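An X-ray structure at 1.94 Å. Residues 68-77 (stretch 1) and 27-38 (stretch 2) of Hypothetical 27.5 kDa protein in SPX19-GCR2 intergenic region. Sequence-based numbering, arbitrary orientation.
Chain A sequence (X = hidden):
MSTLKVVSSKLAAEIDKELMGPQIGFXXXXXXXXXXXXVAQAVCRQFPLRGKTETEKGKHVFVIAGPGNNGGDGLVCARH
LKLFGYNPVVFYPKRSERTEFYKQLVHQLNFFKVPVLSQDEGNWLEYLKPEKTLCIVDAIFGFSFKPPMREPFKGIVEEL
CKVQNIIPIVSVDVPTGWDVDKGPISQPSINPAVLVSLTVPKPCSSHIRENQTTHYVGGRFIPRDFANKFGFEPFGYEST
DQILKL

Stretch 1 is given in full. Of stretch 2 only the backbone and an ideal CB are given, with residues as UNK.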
# COMPACT_ATOMS: atom_id res chain seq x y z
N GLY A 68 -4.87 5.89 9.02
CA GLY A 68 -3.55 6.37 9.37
C GLY A 68 -2.60 6.52 8.20
O GLY A 68 -3.01 6.76 7.06
N ASN A 69 -1.31 6.38 8.49
CA ASN A 69 -0.22 6.48 7.52
C ASN A 69 -0.41 5.60 6.28
O ASN A 69 -0.19 6.05 5.15
CB ASN A 69 1.09 6.10 8.22
CG ASN A 69 2.28 6.18 7.29
OD1 ASN A 69 2.71 7.27 6.92
ND2 ASN A 69 2.84 5.02 6.92
N ASN A 70 -0.80 4.35 6.49
CA ASN A 70 -0.99 3.42 5.38
C ASN A 70 -2.03 3.99 4.42
O ASN A 70 -1.83 3.99 3.20
CB ASN A 70 -1.44 2.04 5.91
CG ASN A 70 -1.01 0.89 4.99
OD1 ASN A 70 0.18 0.77 4.65
ND2 ASN A 70 -1.95 0.04 4.61
N GLY A 71 -3.13 4.51 4.97
CA GLY A 71 -4.16 5.09 4.14
C GLY A 71 -3.64 6.29 3.37
O GLY A 71 -4.00 6.50 2.21
N GLY A 72 -2.79 7.09 4.02
CA GLY A 72 -2.23 8.25 3.36
C GLY A 72 -1.45 7.85 2.12
O GLY A 72 -1.56 8.48 1.07
N ASP A 73 -0.65 6.78 2.25
CA ASP A 73 0.13 6.28 1.12
C ASP A 73 -0.83 5.90 -0.01
O ASP A 73 -0.53 6.10 -1.18
CB ASP A 73 0.95 5.04 1.53
CG ASP A 73 2.11 5.37 2.47
OD1 ASP A 73 2.43 6.55 2.67
OD2 ASP A 73 2.70 4.42 3.02
N GLY A 74 -1.98 5.37 0.36
CA GLY A 74 -2.97 4.98 -0.63
C GLY A 74 -3.56 6.18 -1.36
O GLY A 74 -3.83 6.10 -2.57
N LEU A 75 -3.78 7.27 -0.65
CA LEU A 75 -4.34 8.48 -1.25
C LEU A 75 -3.39 9.02 -2.33
O LEU A 75 -3.83 9.50 -3.38
CB LEU A 75 -4.59 9.55 -0.19
CG LEU A 75 -5.56 9.17 0.94
CD1 LEU A 75 -5.76 10.34 1.91
CD2 LEU A 75 -6.88 8.74 0.34
N VAL A 76 -2.09 8.94 -2.05
CA VAL A 76 -1.07 9.39 -3.00
C VAL A 76 -1.09 8.44 -4.21
O VAL A 76 -1.10 8.88 -5.36
CB VAL A 76 0.34 9.35 -2.37
CG1 VAL A 76 1.41 9.55 -3.44
CG2 VAL A 76 0.46 10.42 -1.30
N CYS A 77 -1.08 7.14 -3.93
CA CYS A 77 -1.10 6.11 -4.96
C CYS A 77 -2.24 6.33 -5.96
O CYS A 77 -2.04 6.24 -7.16
CB CYS A 77 -1.26 4.74 -4.30
SG CYS A 77 -1.56 3.38 -5.46
N UNK A 27 10.54 15.06 5.59
CA UNK A 27 9.19 15.46 5.97
C UNK A 27 8.22 14.36 5.58
O UNK A 27 8.48 13.60 4.64
CB UNK A 27 8.80 16.79 5.31
N UNK A 28 7.12 14.25 6.32
CA UNK A 28 6.12 13.23 6.04
C UNK A 28 5.60 13.39 4.61
O UNK A 28 5.34 12.40 3.92
CB UNK A 28 4.97 13.31 7.05
N UNK A 29 5.43 14.64 4.18
CA UNK A 29 4.94 14.92 2.84
C UNK A 29 5.80 14.24 1.76
O UNK A 29 5.27 13.63 0.83
CB UNK A 29 4.90 16.43 2.61
N UNK A 30 7.12 14.36 1.89
CA UNK A 30 8.02 13.75 0.93
C UNK A 30 7.96 12.23 0.95
O UNK A 30 7.77 11.59 -0.08
CB UNK A 30 9.45 14.21 1.20
N UNK A 31 8.12 11.65 2.13
CA UNK A 31 8.11 10.20 2.26
C UNK A 31 6.82 9.55 1.77
O UNK A 31 6.85 8.52 1.09
CB UNK A 31 8.34 9.82 3.72
N UNK A 32 5.69 10.16 2.13
CA UNK A 32 4.39 9.64 1.74
C UNK A 32 4.18 9.75 0.22
O UNK A 32 3.61 8.86 -0.41
CB UNK A 32 3.28 10.39 2.49
N UNK A 33 4.65 10.85 -0.36
CA UNK A 33 4.53 11.05 -1.80
C UNK A 33 5.36 9.98 -2.52
O UNK A 33 4.89 9.34 -3.46
CB UNK A 33 4.98 12.46 -2.20
N UNK A 34 6.60 9.80 -2.07
CA UNK A 34 7.48 8.81 -2.67
C UNK A 34 6.94 7.39 -2.45
O UNK A 34 6.98 6.57 -3.36
CB UNK A 34 8.89 8.94 -2.09
N UNK A 35 6.42 7.12 -1.26
CA UNK A 35 5.87 5.80 -0.96
C UNK A 35 4.64 5.50 -1.83
O UNK A 35 4.54 4.43 -2.43
CB UNK A 35 5.50 5.71 0.52
N UNK A 36 3.72 6.46 -1.89
CA UNK A 36 2.52 6.28 -2.70
C UNK A 36 2.88 6.12 -4.17
O UNK A 36 2.20 5.39 -4.91
CB UNK A 36 1.57 7.46 -2.52
N UNK A 37 3.94 6.80 -4.60
CA UNK A 37 4.38 6.70 -5.98
C UNK A 37 4.82 5.27 -6.26
O UNK A 37 4.45 4.67 -7.27
CB UNK A 37 5.51 7.69 -6.27
N UNK A 38 5.61 4.72 -5.33
CA UNK A 38 6.11 3.35 -5.46
C UNK A 38 4.97 2.36 -5.67
O UNK A 38 5.01 1.54 -6.59
CB UNK A 38 6.92 2.96 -4.22

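Two helices cross here at 65°, their axes approaching to 7.3 Å, a separation that leaves little space for side chains where they meet.

Position 27 precedes the first helical turn, with phi/psi of -105/151, and lies far from stretch 1. Such an N-cap site favors Ser, Thr, Asp or Asn, whose short polar side chains can accept from a free backbone NH. It is Thr-27: its OG1 accepts from the backbone N of position 30 at 3.3 Å, a capping bond.

At 28 the CB points sideways and nothing of stretch 1 lies within 5.5 Å of it, so a long side chain is needed to reach the crossing; Leu, Met, Gln or Lys would all do. Leu-28, with chi1 t, brings CD1 to 4.0 Å from Asn-69 OD1, a marginal contact.

Positions 29, 30 and 31 meet nothing of stretch 1, which leaves the choice wide among good helix formers. They are Gln-29, Gln-30 and Leu-31. Gln-30 completes the cap, since Thr-27 OG1 donates to its OE1 at 2.9 Å.

Position 32 is more telling. Its CB points sideways, 3.9 Å from Asp-73 OD1 and 4.7 Å from Val-76 CG2, and beyond it stretch 1 offers the bare surface of Gly-72. A long, flexible, largely apolar side chain suits this groove; Met or Leu are natural candidates. The residue is Met-32, present as selenomethionine. It sits as a knob among Asn-69, Gly-72, Asp-73 and Val-76, with SE 3.7 Å from Gly-72 CA and CG 3.9 Å from Val-76 CG2. The missing side chain of Gly-72 matters, because an ideal CB there would fall 2.5 Å from Met-32 SE.

At 33 the CB points away, yet it is only 4.8 Å from Val-76 CG1. A long side chain could fold back over that methyl, so Glu, Gln, Lys or Met would fit. Glu-33 does so with chi2 p, placing OE1 3.7 Å from Val-76 CG1; its carboxylate is hydrogen-bonded just outside the stretches.

Position 34 points away, with no demand from stretch 1; it is Leu-34.

At 35 the CB points toward stretch 1, 3.8 Å from Asp-73 OD1. A small residue such as Ala or Ser fits readily, and Ser could offer a hydroxyl to the carboxylate. The deposited Ala-35 simply packs its CB against that oxygen.

Position 36 is decisive. An ideal CB would lie 2.3 Å from Val-76 CB and 2.8 Å from Asp-73 O, both clashes, so glycine alone fits. Gly-36 lets the backbones close to 4.3 Å between its CA and Cys-77 CA. Its CA packs 3.5 Å from Val-76 CG1, and its O receives a CA-H...O contact from Cys-77 CA at 3.4 Å.

Positions 37 and 38 place few demands: 37 points away, tolerating even a large ring, and 38 is out of reach. They are Phe-37 and Ser-38, whose OG is hydrogen-bonded elsewhere in the structure. No hydrogen bond joins the two stretches; close packing makes the contact.

Stretch 2, residues 27-38: TLQQLMELAGFS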
# COMPACT_ATOMS: atom_id res chain seq x y z
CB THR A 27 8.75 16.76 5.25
OG1 THR A 27 8.64 16.53 3.84
CG2 THR A 27 9.74 17.88 5.51
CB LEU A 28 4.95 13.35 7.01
CG LEU A 28 3.77 12.40 6.75
CD1 LEU A 28 4.22 10.96 6.94
CD2 LEU A 28 2.62 12.73 7.69
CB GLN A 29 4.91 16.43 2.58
CG GLN A 29 3.83 17.20 3.35
CD GLN A 29 4.21 17.54 4.79
OE1 GLN A 29 5.35 17.34 5.21
NE2 GLN A 29 3.26 18.08 5.54
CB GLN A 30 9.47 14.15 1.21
CG GLN A 30 9.84 15.59 0.87
CD GLN A 30 11.19 15.94 1.46
OE1 GLN A 30 11.30 16.24 2.64
NE2 GLN A 30 12.23 15.88 0.64
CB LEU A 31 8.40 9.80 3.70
CG LEU A 31 9.77 10.23 4.24
CD1 LEU A 31 9.97 9.65 5.64
CD2 LEU A 31 10.88 9.75 3.31
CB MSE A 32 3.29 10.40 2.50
CG MSE A 32 1.89 9.85 2.30
SE MSE A 32 0.70 10.41 3.76
CE MSE A 32 1.43 9.31 5.17
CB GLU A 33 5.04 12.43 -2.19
CG GLU A 33 4.82 12.81 -3.65
CD GLU A 33 3.35 12.84 -4.04
OE1 GLU A 33 2.49 13.12 -3.17
OE2 GLU A 33 3.06 12.61 -5.23
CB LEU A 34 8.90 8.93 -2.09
CG LEU A 34 9.70 10.20 -2.45
CD1 LEU A 34 11.03 10.17 -1.71
CD2 LEU A 34 9.94 10.26 -3.95
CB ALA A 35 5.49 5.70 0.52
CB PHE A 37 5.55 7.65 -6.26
CG PHE A 37 6.05 7.59 -7.68
CD1 PHE A 37 5.45 8.35 -8.67
CD2 PHE A 37 7.07 6.71 -8.03
CE1 PHE A 37 5.85 8.23 -10.01
CE2 PHE A 37 7.47 6.58 -9.37
CZ PHE A 37 6.86 7.35 -10.35
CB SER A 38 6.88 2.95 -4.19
OG SER A 38 8.10 3.65 -4.09
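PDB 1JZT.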